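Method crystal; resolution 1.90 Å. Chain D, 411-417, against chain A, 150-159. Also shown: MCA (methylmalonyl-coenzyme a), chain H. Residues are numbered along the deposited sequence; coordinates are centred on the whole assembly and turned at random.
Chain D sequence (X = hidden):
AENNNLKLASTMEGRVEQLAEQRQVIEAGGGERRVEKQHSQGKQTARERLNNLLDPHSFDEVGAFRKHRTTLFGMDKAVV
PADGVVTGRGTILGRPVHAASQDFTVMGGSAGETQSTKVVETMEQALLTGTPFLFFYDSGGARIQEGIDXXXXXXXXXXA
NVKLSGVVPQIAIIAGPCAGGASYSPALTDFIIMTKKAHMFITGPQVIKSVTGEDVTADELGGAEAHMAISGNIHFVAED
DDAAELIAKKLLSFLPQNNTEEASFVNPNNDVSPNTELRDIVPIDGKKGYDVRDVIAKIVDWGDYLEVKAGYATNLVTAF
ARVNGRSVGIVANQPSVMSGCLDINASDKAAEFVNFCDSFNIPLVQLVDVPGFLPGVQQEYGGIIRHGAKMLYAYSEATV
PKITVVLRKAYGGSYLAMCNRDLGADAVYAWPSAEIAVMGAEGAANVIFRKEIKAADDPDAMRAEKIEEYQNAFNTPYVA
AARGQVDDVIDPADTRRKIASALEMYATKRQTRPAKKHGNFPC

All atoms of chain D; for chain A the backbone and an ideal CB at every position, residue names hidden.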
# COMPACT_ATOMS: atom_id res chain seq x y z
N TYR D 411 37.05 -4.03 21.31
CA TYR D 411 37.10 -2.90 22.22
C TYR D 411 36.21 -1.71 21.89
O TYR D 411 36.21 -1.19 20.78
CB TYR D 411 38.55 -2.41 22.33
CG TYR D 411 39.43 -3.27 23.20
CD1 TYR D 411 39.22 -4.65 23.29
CD2 TYR D 411 40.50 -2.72 23.92
CE1 TYR D 411 40.04 -5.45 24.07
CE2 TYR D 411 41.33 -3.52 24.70
CZ TYR D 411 41.09 -4.88 24.77
OH TYR D 411 41.88 -5.68 25.55
N GLY D 412 35.46 -1.28 22.91
CA GLY D 412 34.58 -0.13 22.82
C GLY D 412 33.84 0.11 21.52
O GLY D 412 33.27 -0.80 20.93
N GLY D 413 33.84 1.37 21.09
CA GLY D 413 33.15 1.75 19.88
C GLY D 413 33.51 0.96 18.63
O GLY D 413 32.65 0.72 17.79
N SER D 414 34.77 0.55 18.50
CA SER D 414 35.18 -0.20 17.31
C SER D 414 34.44 -1.54 17.22
O SER D 414 34.22 -2.06 16.13
CB SER D 414 36.69 -0.42 17.31
OG SER D 414 37.06 -1.28 18.36
N TYR D 415 34.05 -2.07 18.37
CA TYR D 415 33.32 -3.33 18.48
C TYR D 415 31.85 -3.14 18.07
O TYR D 415 31.24 -3.99 17.42
CB TYR D 415 33.44 -3.84 19.92
CG TYR D 415 32.36 -4.78 20.41
CD1 TYR D 415 31.64 -4.50 21.57
CD2 TYR D 415 32.08 -5.98 19.74
CE1 TYR D 415 30.67 -5.38 22.05
CE2 TYR D 415 31.10 -6.87 20.22
CZ TYR D 415 30.41 -6.56 21.37
OH TYR D 415 29.46 -7.43 21.87
N LEU D 416 31.29 -2.00 18.46
CA LEU D 416 29.91 -1.69 18.11
C LEU D 416 29.86 -1.47 16.60
O LEU D 416 28.92 -1.89 15.93
CB LEU D 416 29.44 -0.45 18.87
CG LEU D 416 29.44 -0.61 20.40
CD1 LEU D 416 29.03 0.69 21.10
CD2 LEU D 416 28.50 -1.73 20.77
N ALA D 417 30.91 -0.85 16.06
CA ALA D 417 31.00 -0.59 14.63
C ALA D 417 31.03 -1.88 13.83
O ALA D 417 30.71 -1.87 12.65
CB ALA D 417 32.24 0.24 14.31
N UNK A 150 27.90 -0.77 30.22
CA UNK A 150 27.80 0.59 29.70
C UNK A 150 28.13 0.63 28.20
O UNK A 150 27.65 1.50 27.47
CB UNK A 150 28.73 1.52 30.47
N UNK A 151 28.95 -0.32 27.74
CA UNK A 151 29.31 -0.39 26.33
C UNK A 151 28.03 -0.77 25.57
O UNK A 151 27.79 -0.29 24.47
CB UNK A 151 30.44 -1.39 26.08
N UNK A 152 27.22 -1.63 26.18
CA UNK A 152 25.98 -2.07 25.56
C UNK A 152 25.02 -0.90 25.45
O UNK A 152 24.29 -0.79 24.48
CB UNK A 152 25.35 -3.21 26.35
N UNK A 153 25.04 -0.03 26.46
CA UNK A 153 24.17 1.14 26.46
C UNK A 153 24.41 2.02 25.25
O UNK A 153 23.45 2.51 24.63
CB UNK A 153 24.37 1.95 27.74
N UNK A 154 25.67 2.22 24.90
CA UNK A 154 26.01 3.03 23.74
C UNK A 154 25.57 2.39 22.42
O UNK A 154 25.18 3.09 21.48
CB UNK A 154 27.52 3.28 23.71
N UNK A 155 25.65 1.06 22.35
CA UNK A 155 25.23 0.37 21.15
C UNK A 155 23.75 0.67 20.90
O UNK A 155 23.35 0.97 19.77
CB UNK A 155 25.48 -1.14 21.27
N UNK A 156 22.96 0.60 21.96
CA UNK A 156 21.52 0.86 21.87
C UNK A 156 21.26 2.31 21.49
O UNK A 156 20.33 2.60 20.75
CB UNK A 156 20.83 0.53 23.19
N UNK A 157 22.09 3.22 22.01
CA UNK A 157 21.92 4.63 21.71
C UNK A 157 22.19 4.88 20.24
O UNK A 157 21.42 5.56 19.58
CB UNK A 157 22.84 5.49 22.58
N UNK A 158 23.31 4.36 19.74
CA UNK A 158 23.66 4.56 18.34
C UNK A 158 22.58 3.99 17.43
O UNK A 158 22.22 4.62 16.43
CB UNK A 158 25.01 3.92 18.03
N UNK A 159 22.07 2.81 17.77
CA UNK A 159 21.03 2.19 16.96
C UNK A 159 19.80 3.09 16.94
O UNK A 159 19.18 3.27 15.89
CB UNK A 159 20.68 0.80 17.49
C8 MCA H . 35.39 10.65 34.04
N9 MCA H . 35.02 10.05 35.25
C4 MCA H . 34.60 8.79 34.89
C5 MCA H . 34.74 8.73 33.49
N7 MCA H . 35.24 9.91 32.98
N3 MCA H . 34.12 7.77 35.72
C2 MCA H . 33.77 6.64 35.02
N1 MCA H . 33.86 6.47 33.66
C6 MCA H . 34.35 7.50 32.85
N6 MCA H . 34.41 7.28 31.53
C1' MCA H . 35.03 10.49 36.54
C2' MCA H . 36.48 10.83 36.93
O2' MCA H . 37.18 9.68 37.36
C3' MCA H . 36.26 11.92 37.95
O3' MCA H . 36.12 11.35 39.24
C4' MCA H . 35.01 12.68 37.49
O4' MCA H . 34.29 11.71 36.63
C5' MCA H . 35.22 13.95 36.57
O5' MCA H . 36.40 14.06 36.39
P1 MCA H . 37.60 14.77 36.42
O11 MCA H . 38.72 14.00 36.22
O12 MCA H . 37.38 15.24 37.65
O6 MCA H . 37.74 15.88 35.22
P2 MCA H . 38.01 16.71 34.21
O21 MCA H . 39.22 16.93 34.84
O22 MCA H . 37.08 17.68 33.81
O7 MCA H . 38.36 15.77 32.95
CPB MCA H . 37.60 14.98 32.45
CPA MCA H . 37.87 14.03 31.29
CP7 MCA H . 38.60 12.95 32.13
CP9 MCA H . 38.59 14.72 30.12
CP8 MCA H . 36.50 13.55 30.77
OP3 MCA H . 37.92 12.47 33.04
CP6 MCA H . 39.10 11.77 31.54
OP2 MCA H . 39.89 11.89 30.54
NP2 MCA H . 38.71 10.45 32.07
CP5 MCA H . 37.97 9.67 31.13
CP4 MCA H . 37.88 9.30 29.75
CP3 MCA H . 37.72 7.96 29.20
OP1 MCA H . 38.78 7.25 29.66
NP1 MCA H . 36.73 7.25 28.36
CP2 MCA H . 37.08 5.87 28.11
CP1 MCA H . 35.93 5.29 27.38
P3 MCA H . 36.13 11.75 40.85
O31 MCA H . 37.59 12.07 40.71
O32 MCA H . 35.88 10.49 41.64
O33 MCA H . 35.36 12.95 41.35
S MCA H . 36.03 3.81 26.95
CS1 MCA H . 34.55 4.14 26.35
OS1 MCA H . 33.79 5.15 26.34
CS2 MCA H . 34.54 3.76 25.00
CS3 MCA H . 33.65 2.84 24.64
CS4 MCA H . 35.27 4.15 23.68
OS4 MCA H . 35.55 3.30 22.84
OS5 MCA H . 35.54 5.34 23.56

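Chain A offers a continuous helix from 150 to 159, and the short helical turn of chain D around 412-416 meets it at 48°, with axes 10.0 Å apart at their closest. What chain D presents is mostly carbon: the methyls of D:Leu416, the ring edge of D:Tyr415 and the carbonyl of D:Gly412. No hydrogen bond crosses between the stretches, so the contact at the facing positions is one of apolar packing.

At position 150 the CB finds nothing of chain D nearby, and chain D sets no preference; many residues would fit. The deposited residue is serine, its OG hydrogen-bonded elsewhere in the structure.

Position 151 points toward chain D, yet its ideal CB stays 5.4 Å from the CA of D:Gly412. That leaves a gap lined by D:Gly412, D:Tyr415 and D:Leu416, deep enough for a side chain of several carbons; leucine, isoleucine or methionine would all be reasonable. It is leucine, with chi1 and chi2 both t, and its two methyls fill the gap. A:Leu151 CD1 lies 3.5 Å from D:Tyr415 CD1, at the edge of the ring and near its plane, and A:Leu151 CD2 packs 3.4 Å from D:Leu416 CD1 and 3.9 Å from D:Gly412 O.

Positions 152 and 153 turn their CA-to-CB directions away from chain D, which asks nothing of them. They are serine and glycine; the helical backbone angles at 153 do not themselves call for glycine.

At 154 CA-to-CB points toward chain D and the ideal CB stands 4.0 Å from D:Leu416 CD1, close enough for the first carbon to pack; the rest of the side chain may go elsewhere. An aromatic or a long aliphatic could do this. Tyrosine is found: A:Tyr154 CB touches D:Leu416 CD1 at 3.9 Å, and with chi1 at m the ring leads away from chain D, to lie obliquely near OS1 of methylmalonyl-coenzyme A.

Position 155 is the most restrictive. Its CA-to-CB direction points toward chain D, and an ideal CB would sit only 3.1 Å from D:Leu416 CD2, which is tight. Glycine is the natural reading, with alanine a strained alternative, and glycine is deposited. The bare backbone lets D:Leu416 come close, its CD1 3.6 Å from A:Gly155 N.

Positions 156 and 157 are out of reach of chain D, so several side chains would serve. They are lysine and methionine; A:Lys156 NZ lies 3.0 Å from A:Ser152 OG, one turn back.

At 158 the CB again points toward chain D, but no chain D atom comes within 5.5 Å of it. A large apolar side chain is needed to bridge that space, and phenylalanine, methionine or leucine could try. Phenylalanine bridges it with chi1 at m, bringing A:Phe158 CE2 to 3.7 Å from D:Leu416 CD1. Thus 151, 154, 155 and 158 all meet the same leucine.

Position 159 is out of reach, free as far as chain D is concerned, and holds phenylalanine.

Chain A (150-159) SLSGYGKMFF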
# COMPACT_ATOMS: atom_id res chain seq x y z
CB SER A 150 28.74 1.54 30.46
OG SER A 150 30.09 1.11 30.38
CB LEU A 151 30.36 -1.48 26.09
CG LEU A 151 31.28 -1.42 24.85
CD1 LEU A 151 31.93 -2.77 24.65
CD2 LEU A 151 30.51 -1.03 23.62
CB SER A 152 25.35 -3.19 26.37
OG SER A 152 24.24 -3.73 25.69
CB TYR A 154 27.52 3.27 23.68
CG TYR A 154 28.00 4.43 24.52
CD1 TYR A 154 29.37 4.72 24.61
CD2 TYR A 154 27.11 5.29 25.17
CE1 TYR A 154 29.83 5.83 25.30
CE2 TYR A 154 27.56 6.41 25.86
CZ TYR A 154 28.93 6.67 25.92
OH TYR A 154 29.40 7.78 26.59
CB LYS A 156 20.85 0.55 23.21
CG LYS A 156 20.86 -0.92 23.59
CD LYS A 156 20.22 -1.14 24.96
CE LYS A 156 20.01 -2.62 25.26
NZ LYS A 156 21.30 -3.38 25.32
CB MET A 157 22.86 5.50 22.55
CG MET A 157 22.63 7.00 22.36
SD MET A 157 23.64 7.99 23.49
CE MET A 157 23.03 7.41 25.12
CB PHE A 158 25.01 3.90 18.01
CG PHE A 158 26.17 4.40 18.85
CD1 PHE A 158 26.16 5.69 19.39
CD2 PHE A 158 27.28 3.58 19.08
CE1 PHE A 158 27.23 6.16 20.15
CE2 PHE A 158 28.36 4.05 19.84
CZ PHE A 158 28.34 5.34 20.38
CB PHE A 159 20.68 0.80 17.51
CG PHE A 159 19.67 0.05 16.67
CD1 PHE A 159 18.30 0.19 16.91
CD2 PHE A 159 20.08 -0.77 15.63
CE1 PHE A 159 17.36 -0.48 16.12
CE2 PHE A 159 19.15 -1.46 14.83
CZ PHE A 159 17.79 -1.31 15.08
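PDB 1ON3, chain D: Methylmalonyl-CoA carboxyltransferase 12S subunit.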